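Local coordinates for enoyl-CoA hydratase/carnithine racemase (Magnetospirillum magneticum, PDB 4NEK), which probably shifts the double bond of enoyl-CoA esters, as a delta(3)-delta(2)-enoyl-CoA isomerase of the enoyl-CoA hydratase/isomerase (crotonase) family, at residues 37-42 / 85-90; 47-52 / 196-201; 4-9 / 15-20. One frame throughout, in Å; residues are numbered along the deposited sequence.

Interaction 1 (37-42 / 85-90)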
loop_
_atom_site.group_PDB
_atom_site.type_symbol
_atom_site.label_atom_id
_atom_site.label_comp_id
_atom_site.label_asym_id
_atom_site.label_seq_id
_atom_site.Cartn_x
_atom_site.Cartn_y
_atom_site.Cartn_z
ATOM N N GLU C 37 37.508 8.102 -9.909
ATOM C CA GLU C 37 38.458 9.094 -9.427
ATOM C C GLU C 37 37.768 10.032 -8.465
ATOM O O GLU C 37 38.294 10.324 -7.400
ATOM C CB GLU C 37 39.036 9.878 -10.591
ATOM C CG GLU C 37 40.337 10.618 -10.322
ATOM C CD GLU C 37 40.875 11.292 -11.595
ATOM O OE1 GLU C 37 40.194 12.207 -12.119
ATOM O OE2 GLU C 37 41.954 10.889 -12.108
ATOM N N ALA C 38 36.594 10.516 -8.853
ATOM C CA ALA C 38 35.834 11.406 -7.970
ATOM C C ALA C 38 35.525 10.794 -6.581
ATOM O O ALA C 38 35.586 11.491 -5.585
ATOM C CB ALA C 38 34.562 11.829 -8.649
ATOM N N PHE C 39 35.209 9.512 -6.529
ATOM C CA PHE C 39 35.028 8.858 -5.248
ATOM C C PHE C 39 36.293 8.751 -4.459
ATOM O O PHE C 39 36.286 8.973 -3.276
ATOM C CB PHE C 39 34.363 7.486 -5.400
ATOM C CG PHE C 39 32.883 7.596 -5.443
ATOM C CD1 PHE C 39 32.243 8.030 -6.611
ATOM C CD2 PHE C 39 32.138 7.411 -4.308
ATOM C CE1 PHE C 39 30.875 8.216 -6.657
ATOM C CE2 PHE C 39 30.761 7.580 -4.343
ATOM C CZ PHE C 39 30.133 7.995 -5.516
ATOM N N ALA C 40 37.404 8.434 -5.110
ATOM C CA ALA C 40 38.689 8.333 -4.412
ATOM C C ALA C 40 39.080 9.698 -3.841
ATOM O O ALA C 40 39.474 9.823 -2.690
ATOM C CB ALA C 40 39.763 7.813 -5.350
ATOM N N LYS C 41 38.898 10.742 -4.616
ATOM C CA LYS C 41 39.202 12.057 -4.109
ATOM C C LYS C 41 38.310 12.407 -2.903
ATOM O O LYS C 41 38.800 12.812 -1.845
ATOM C CB LYS C 41 39.079 13.071 -5.241
ATOM C CG LYS C 41 38.844 14.475 -4.719
ATOM C CD LYS C 41 38.391 15.544 -5.728
ATOM C CE LYS C 41 37.357 16.551 -5.166
ATOM N NZ LYS C 41 37.551 16.987 -3.746
ATOM N N GLY C 42 36.999 12.218 -3.055
ATOM C CA GLY C 42 36.070 12.574 -2.014
ATOM C C GLY C 42 36.332 11.779 -0.764
ATOM O O GLY C 42 36.256 12.296 0.336
ATOM N N ARG C 85 33.148 -1.038 -7.194
ATOM C CA ARG C 85 33.811 -1.279 -5.897
ATOM C C ARG C 85 34.019 0.005 -5.137
ATOM O O ARG C 85 33.829 0.042 -3.922
ATOM C CB ARG C 85 35.110 -2.044 -6.063
ATOM C CG ARG C 85 34.851 -3.469 -6.491
ATOM C CD ARG C 85 36.126 -4.249 -6.783
ATOM N NE ARG C 85 35.793 -5.588 -7.274
ATOM C CZ ARG C 85 35.676 -6.678 -6.529
ATOM N NH1 ARG C 85 35.944 -6.629 -5.236
ATOM N NH2 ARG C 85 35.281 -7.836 -7.087
ATOM N N ALA C 86 34.356 1.084 -5.835
ATOM C CA ALA C 86 34.523 2.362 -5.170
ATOM C C ALA C 86 33.264 2.802 -4.440
ATOM O O ALA C 86 33.341 3.328 -3.342
ATOM C CB ALA C 86 34.936 3.444 -6.163
ATOM N N VAL C 87 32.101 2.621 -5.055
ATOM C CA VAL C 87 30.854 3.028 -4.417
ATOM C C VAL C 87 30.431 2.043 -3.349
ATOM O O VAL C 87 30.040 2.438 -2.262
ATOM C CB VAL C 87 29.724 3.172 -5.428
ATOM C CG1 VAL C 87 28.450 3.571 -4.717
ATOM C CG2 VAL C 87 30.093 4.229 -6.451
ATOM N N ALA C 88 30.488 0.765 -3.658
ATOM C CA ALA C 88 30.139 -0.255 -2.692
ATOM C C ALA C 88 30.975 -0.138 -1.432
ATOM O O ALA C 88 30.463 -0.348 -0.359
ATOM C CB ALA C 88 30.306 -1.628 -3.286
ATOM N N GLY C 89 32.251 0.204 -1.569
ATOM C CA GLY C 89 33.142 0.341 -0.419
ATOM C C GLY C 89 33.249 1.749 0.172
ATOM O O GLY C 89 33.999 1.965 1.130
ATOM N N ALA C 90 32.512 2.722 -0.356
ATOM C CA ALA C 90 32.644 4.087 0.159
ATOM C C ALA C 90 32.243 4.183 1.606
ATOM O O ALA C 90 31.147 3.759 1.981
ATOM C CB ALA C 90 31.818 5.054 -0.660
#
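Phe39 and Val87 carry this contact, which illustrates how one aromatic ring can join two helical segments through apolar contacts alone. The ring face is met by a CH-pi contact. Val87 CG2 sits over one face of the Phe39 ring, 4.0 Å from its centroid and 14° off the ring normal. It is displaced toward the rim, so that its closest ring atom is Phe39 CZ, at 3.9 Å. The valine torsion decides which methyl does this: CG1 stands anti to the backbone N (chi1 179°), which turns CG2 to the side of that nitrogen and presents it to the ring.

Plain apolar packing completes the contact nearer the helix backbones. The CB atoms of Phe39 and Ala86 meet at 4.2 Å where the two segments come nearest, the CA atoms of Phe39 and Ala86 6.5 Å apart. Ala90, just past the end of helix 79-88, adds its methyl at the edge of the ring, with CB 4.4 Å from Phe39 CD2. The small side chains of Ala86 and Ala90 are consistent with this close approach.

Aromatic stacking extends the cluster on the other side of the ring plane, where Phe51 of strand 50-54 stacks with Phe39. Val87 in turn touches Leu109 and His112. Arg85, on the same helix as Val87, has its partners away from this contact: it forms a salt bridge with Asp81 and a hydrogen bond with Thr220 of the second subunit.

Buried and almost wholly hydrophobic, the contact is typical of helix-to-helix packing in the core of a crotonase fold. Here it joins helix 29-44 to helix 79-88, with the central sheet contributing Phe51 beside the ring.

Interaction 2 (47-52 / 196-201)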
loop_
_atom_site.group_PDB
_atom_site.type_symbol
_atom_site.label_atom_id
_atom_site.label_comp_id
_atom_site.label_asym_id
_atom_site.label_seq_id
_atom_site.Cartn_x
_atom_site.Cartn_y
_atom_site.Cartn_z
ATOM N N ASP C 47 37.399 17.915 3.525
ATOM C CA ASP C 47 36.283 18.868 3.412
ATOM C C ASP C 47 34.993 18.235 2.943
ATOM O O ASP C 47 33.968 18.900 2.854
ATOM C CB ASP C 47 36.628 19.963 2.403
ATOM C CG ASP C 47 37.821 20.799 2.835
ATOM O OD1 ASP C 47 37.838 21.230 3.998
ATOM O OD2 ASP C 47 38.732 21.006 2.016
ATOM N N VAL C 48 35.054 16.963 2.596
ATOM C CA VAL C 48 33.890 16.235 2.113
ATOM C C VAL C 48 33.308 15.283 3.164
ATOM O O VAL C 48 34.011 14.432 3.692
ATOM C CB VAL C 48 34.270 15.406 0.921
ATOM C CG1 VAL C 48 33.115 14.504 0.520
ATOM C CG2 VAL C 48 34.639 16.324 -0.210
ATOM N N ASN C 49 32.028 15.455 3.449
ATOM C CA ASN C 49 31.325 14.584 4.348
ATOM C C ASN C 49 30.374 13.627 3.666
ATOM O O ASN C 49 30.124 12.554 4.206
ATOM C CB ASN C 49 30.503 15.410 5.313
ATOM C CG ASN C 49 31.364 16.153 6.316
ATOM O OD1 ASN C 49 32.582 16.015 6.349
ATOM N ND2 ASN C 49 30.721 16.884 7.175
ATOM N N VAL C 50 29.868 14.006 2.491
ATOM C CA VAL C 50 28.830 13.254 1.830
ATOM C C VAL C 50 29.002 13.398 0.330
ATOM O O VAL C 50 29.373 14.466 -0.126
ATOM C CB VAL C 50 27.464 13.837 2.223
ATOM C CG1 VAL C 50 26.322 13.138 1.514
ATOM C CG2 VAL C 50 27.269 13.705 3.708
ATOM N N PHE C 51 28.632 12.363 -0.425
ATOM C CA PHE C 51 28.512 12.441 -1.887
ATOM C C PHE C 51 27.086 12.599 -2.336
ATOM O O PHE C 51 26.177 12.021 -1.765
ATOM C CB PHE C 51 28.999 11.161 -2.527
ATOM C CG PHE C 51 30.472 10.900 -2.342
ATOM C CD1 PHE C 51 31.372 11.393 -3.243
ATOM C CD2 PHE C 51 30.927 10.104 -1.304
ATOM C CE1 PHE C 51 32.728 11.145 -3.087
ATOM C CE2 PHE C 51 32.269 9.841 -1.148
ATOM C CZ PHE C 51 33.180 10.377 -2.020
ATOM N N LEU C 52 26.922 13.329 -3.418
ATOM C CA LEU C 52 25.642 13.413 -4.079
ATOM C C LEU C 52 25.811 13.133 -5.578
ATOM O O LEU C 52 26.469 13.871 -6.272
ATOM C CB LEU C 52 25.064 14.792 -3.892
ATOM C CG LEU C 52 23.844 15.115 -4.746
ATOM C CD1 LEU C 52 22.717 14.174 -4.395
ATOM C CD2 LEU C 52 23.379 16.523 -4.491
ATOM N N LYS C 196 25.638 16.075 10.336
ATOM C CA LYS C 196 25.867 15.142 11.420
ATOM C C LYS C 196 27.371 15.075 11.699
ATOM O O LYS C 196 28.167 15.455 10.846
ATOM C CB LYS C 196 25.439 13.743 11.013
ATOM C CG LYS C 196 24.043 13.636 10.523
ATOM C CD LYS C 196 23.066 14.296 11.442
ATOM C CE LYS C 196 21.687 13.712 11.178
ATOM N NZ LYS C 196 20.659 14.643 11.635
ATOM N N PRO C 197 27.763 14.544 12.866
ATOM C CA PRO C 197 29.186 14.301 13.142
ATOM C C PRO C 197 29.781 13.184 12.292
ATOM O O PRO C 197 29.430 12.013 12.471
ATOM C CB PRO C 197 29.198 13.911 14.641
ATOM C CG PRO C 197 27.821 13.419 14.933
ATOM C CD PRO C 197 26.917 14.185 14.018
ATOM N N ARG C 198 30.679 13.548 11.382
ATOM C CA ARG C 198 31.165 12.627 10.385
ATOM C C ARG C 198 31.695 11.322 10.956
ATOM O O ARG C 198 31.438 10.241 10.409
ATOM C CB ARG C 198 32.223 13.268 9.482
ATOM C CG ARG C 198 32.653 12.286 8.369
ATOM C CD ARG C 198 33.593 12.876 7.318
ATOM N NE ARG C 198 34.825 13.360 7.933
ATOM C CZ ARG C 198 35.654 14.245 7.397
ATOM N NH1 ARG C 198 35.443 14.766 6.207
ATOM N NH2 ARG C 198 36.711 14.603 8.081
ATOM N N SER C 199 32.479 11.394 12.004
ATOM C CA SER C 199 33.180 10.182 12.439
ATOM C C SER C 199 32.177 9.182 12.968
ATOM O O SER C 199 32.338 8.002 12.783
ATOM C CB SER C 199 34.204 10.522 13.499
ATOM O OG SER C 199 33.546 11.257 14.496
ATOM N N ILE C 200 31.134 9.657 13.620
ATOM C CA ILE C 200 30.080 8.771 14.081
ATOM C C ILE C 200 29.230 8.238 12.944
ATOM O O ILE C 200 28.940 7.042 12.866
ATOM C CB ILE C 200 29.102 9.500 15.021
ATOM C CG1 ILE C 200 29.850 10.218 16.170
ATOM C CG2 ILE C 200 28.084 8.518 15.576
ATOM C CD1 ILE C 200 30.738 9.319 17.012
ATOM N N LEU C 201 28.858 9.121 12.038
ATOM C CA LEU C 201 28.030 8.738 10.925
ATOM C C LEU C 201 28.649 7.627 10.121
ATOM O O LEU C 201 27.980 6.671 9.706
ATOM C CB LEU C 201 27.807 9.913 10.013
ATOM C CG LEU C 201 26.701 9.733 8.981
ATOM C CD1 LEU C 201 25.382 9.318 9.593
ATOM C CD2 LEU C 201 26.477 11.036 8.228
#
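Arg198 reaches from the first turn of its helix to Val48 and Asn49. Its strongest polar partner is Asp46, which forms a salt bridge with NH2. Hydrogen bonding comes next: Arg198 NH1 donates to Val48 O at 2.9 Å, with a bent N-H...O angle of 139°. The acceptor lies near the guanidinium plane, whereas the donor stands well above the carbonyl plane and so approaches away from the lone pairs. Val48 O also accepts a hydrogen bond from Lys92 NZ. An extended start to the arginine chain (chi1 -176°), then a turn at chi3, brings the guanidinium to Val48 O and Asp46.

In the crotonase fold a central sheet precedes C-terminal helices that pack against neighbouring subunits; here the start of strand 50-54 meets one of those helices, 198-208. Pro197 occupies its N-cap, and its first turn is closed by Leu201 N to Pro197 O, 3.0 Å. Pro197 and Leu201 pack on Ile129 and Met157 of the third subunit.

Another approach is to the side-chain amide of Asn49, which crosses the arginine at about a right angle, the amide and guanidinium planes being 74° apart. Asn49 OD1 lies 3.1 Å from Arg198 NH1 and 3.4 Å from Arg198 CD, against the bend of the chain. At the other end of the amide, Asn49 ND2 bonds to Ala194 O at the end of helix 179-194, which fixes the rotation of the group. With a leucine in place of Arg198, Asp46 would probably lose its salt-bridge mate and Val48 O one of its two donors.

Interaction 3 (4-9 / 15-20)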
loop_
_atom_site.group_PDB
_atom_site.type_symbol
_atom_site.label_atom_id
_atom_site.label_comp_id
_atom_site.label_asym_id
_atom_site.label_seq_id
_atom_site.Cartn_x
_atom_site.Cartn_y
_atom_site.Cartn_z
ATOM N N LEU C 4 32.505 14.858 -19.494
ATOM C CA LEU C 4 31.443 13.921 -19.338
ATOM C C LEU C 4 31.088 13.612 -17.884
ATOM O O LEU C 4 30.038 13.061 -17.642
ATOM C CB LEU C 4 31.836 12.651 -20.033
ATOM C CG LEU C 4 31.997 12.785 -21.551
ATOM C CD1 LEU C 4 32.152 11.384 -22.146
ATOM C CD2 LEU C 4 30.855 13.493 -22.233
ATOM N N VAL C 5 31.946 13.990 -16.937
ATOM C CA VAL C 5 31.648 13.867 -15.528
ATOM C C VAL C 5 32.072 15.146 -14.833
ATOM O O VAL C 5 33.207 15.527 -14.955
ATOM C CB VAL C 5 32.440 12.704 -14.905
ATOM C CG1 VAL C 5 32.343 12.716 -13.386
ATOM C CG2 VAL C 5 31.963 11.385 -15.456
ATOM N N LEU C 6 31.177 15.779 -14.089
ATOM C CA LEU C 6 31.462 17.035 -13.408
ATOM C C LEU C 6 31.465 16.765 -11.943
ATOM O O LEU C 6 30.615 16.064 -11.446
ATOM C CB LEU C 6 30.381 18.067 -13.690
ATOM C CG LEU C 6 30.155 18.331 -15.179
ATOM C CD1 LEU C 6 28.916 19.186 -15.457
ATOM C CD2 LEU C 6 31.388 18.992 -15.782
ATOM N N SER C 7 32.413 17.343 -11.240
ATOM C CA SER C 7 32.501 17.141 -9.835
ATOM C C SER C 7 32.907 18.425 -9.156
ATOM O O SER C 7 33.754 19.122 -9.642
ATOM C CB SER C 7 33.536 16.086 -9.560
ATOM O OG SER C 7 33.491 15.754 -8.197
ATOM N N HIS C 8 32.315 18.732 -8.014
ATOM C CA HIS C 8 32.732 19.881 -7.239
ATOM C C HIS C 8 32.191 19.755 -5.828
ATOM O O HIS C 8 31.272 18.989 -5.602
ATOM C CB HIS C 8 32.224 21.154 -7.899
ATOM C CG HIS C 8 30.753 21.341 -7.771
ATOM N ND1 HIS C 8 30.189 22.050 -6.734
ATOM C CD2 HIS C 8 29.726 20.912 -8.540
ATOM C CE1 HIS C 8 28.874 22.070 -6.883
ATOM N NE2 HIS C 8 28.569 21.395 -7.975
ATOM N N VAL C 9 32.756 20.507 -4.890
ATOM C CA VAL C 9 32.377 20.412 -3.485
ATOM C C VAL C 9 31.673 21.669 -3.009
ATOM O O VAL C 9 32.139 22.731 -3.275
ATOM C CB VAL C 9 33.618 20.229 -2.618
ATOM C CG1 VAL C 9 33.220 20.123 -1.164
ATOM C CG2 VAL C 9 34.389 18.992 -3.050
ATOM N N VAL C 15 29.467 16.868 -5.142
ATOM C CA VAL C 15 28.506 16.641 -6.162
ATOM C C VAL C 15 29.212 16.028 -7.339
ATOM O O VAL C 15 30.261 16.509 -7.757
ATOM C CB VAL C 15 27.910 17.954 -6.615
ATOM C CG1 VAL C 15 26.895 17.720 -7.724
ATOM C CG2 VAL C 15 27.234 18.640 -5.452
ATOM N N VAL C 16 28.671 14.933 -7.832
ATOM C CA VAL C 16 29.268 14.167 -8.920
ATOM C C VAL C 16 28.166 13.957 -9.946
ATOM O O VAL C 16 27.197 13.297 -9.649
ATOM C CB VAL C 16 29.744 12.808 -8.402
ATOM C CG1 VAL C 16 30.315 11.991 -9.529
ATOM C CG2 VAL C 16 30.795 12.983 -7.307
ATOM N N ARG C 17 28.292 14.581 -11.097
ATOM C CA ARG C 17 27.220 14.617 -12.051
ATOM C C ARG C 17 27.641 13.971 -13.373
ATOM O O ARG C 17 28.682 14.298 -13.915
ATOM C CB ARG C 17 26.800 16.048 -12.335
ATOM C CG ARG C 17 25.624 16.062 -13.293
ATOM C CD ARG C 17 25.292 17.447 -13.790
ATOM N NE ARG C 17 24.841 18.366 -12.762
ATOM C CZ ARG C 17 23.587 18.441 -12.291
ATOM N NH1 ARG C 17 22.604 17.665 -12.752
ATOM N NH2 ARG C 17 23.307 19.289 -11.335
HETATM N N MSE C 18 26.838 13.035 -13.875
HETATM C CA MSE C 18 27.087 12.439 -15.171
HETATM C C MSE C 18 26.544 13.386 -16.185
HETATM O O MSE C 18 25.440 13.900 -16.044
HETATM C CB MSE C 18 26.433 11.093 -15.284
HETATM C CG MSE C 18 27.083 10.140 -14.275
HETATM SE SE MSE C 18 26.090 8.408 -14.224
HETATM C CE MSE C 18 24.549 8.963 -13.077
ATOM N N ASN C 19 27.332 13.603 -17.229
ATOM C CA ASN C 19 27.076 14.671 -18.166
ATOM C C ASN C 19 27.340 14.289 -19.622
ATOM O O ASN C 19 28.199 14.832 -20.268
ATOM C CB ASN C 19 27.935 15.852 -17.784
ATOM C CG ASN C 19 27.581 17.106 -18.572
ATOM O OD1 ASN C 19 26.420 17.385 -18.830
ATOM N ND2 ASN C 19 28.579 17.859 -18.944
ATOM N N ARG C 20 26.560 13.341 -20.115
ATOM C CA ARG C 20 26.529 12.962 -21.497
ATOM C C ARG C 20 25.061 12.952 -21.910
ATOM O O ARG C 20 24.509 11.930 -22.291
ATOM C CB ARG C 20 27.182 11.591 -21.641
ATOM C CG ARG C 20 27.445 11.170 -23.064
ATOM C CD ARG C 20 28.064 9.783 -23.090
ATOM N NE ARG C 20 28.399 9.375 -24.452
ATOM C CZ ARG C 20 28.320 8.129 -24.938
ATOM N NH1 ARG C 20 27.895 7.109 -24.210
ATOM N NH2 ARG C 20 28.628 7.908 -26.187
#
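Leu6 lays its CD1 methyl against the side-chain amide of Asn19, 3.7 Å from ND2, the two side chains meeting at a slant. The amide is not adrift there, since ND2 bonds to Glu3 O. On the same face of the hairpin His8 and Val15 point the same way side by side, and Val15 CB lies over the imidazole face, 4.1 Å from the ring centroid, as a CH-pi contact. The other face bears Val5 and Val16, whose CG1 methyls are 4.4 Å apart. Helix 29-44 covers it, with Ala34 on Val5 and Leu35 on Val16.

The backbone provides the regular part of this antiparallel hairpin. Leu6 and Arg17 form a hydrogen-bonded pair, Leu6 N to Arg17 O at 2.9 Å and Arg17 N to Leu6 O at 2.8 Å, both at 169°. His8 and Val15 bond in the same reciprocal manner. Past the strand end the bonding is less straight: Asn19 N reaches Leu4 O at 2.8 Å but only 142°, Asn19 N standing above the plane of the Leu4 carbonyl.

Ser7 adds a weak hydrogen bond from OG to Val15 O, 3.3 Å. With OG anti to its own nitrogen (chi1 -172°), the hydroxyl leans across to a carbonyl that already receives His8 N. Arg17 spends its guanidinium beyond the hairpin, on Glu183 and Gly55 O.

Main-chain bonds thus set the register of strands 5-10 and 13-18. The side chains crossing between them add mainly apolar contacts, and charged pairing is directed outward to other parts of the subunit.

How the interactions relate
Helix 29-44 and the sheet, whose edge is the hairpin, meet where the three contacts touch. Interactions 1 and 2 have centres about 14 Å apart and join through Phe51, whose CZ lies 3.6 Å from Gly42 CA; Lys92 also bonds to the carbonyls of both Gly42 and Val48. Interaction 3, again about 14 Å from interaction 1, packs against the same helix, Ser7 OG coming to 4.1 Å from Ala38 CB. Interactions 2 and 3 are more distant, about 19 Å between centres, yet both reach one sheet, where strands 13-18 and 50-54 are neighbours: Val16 N and Leu52 O, 2.9 Å apart, probably hydrogen bond. The three contacts thus run from the hairpin through helix 29-44 and strand 50-54 to helices 79-88 and 198-208.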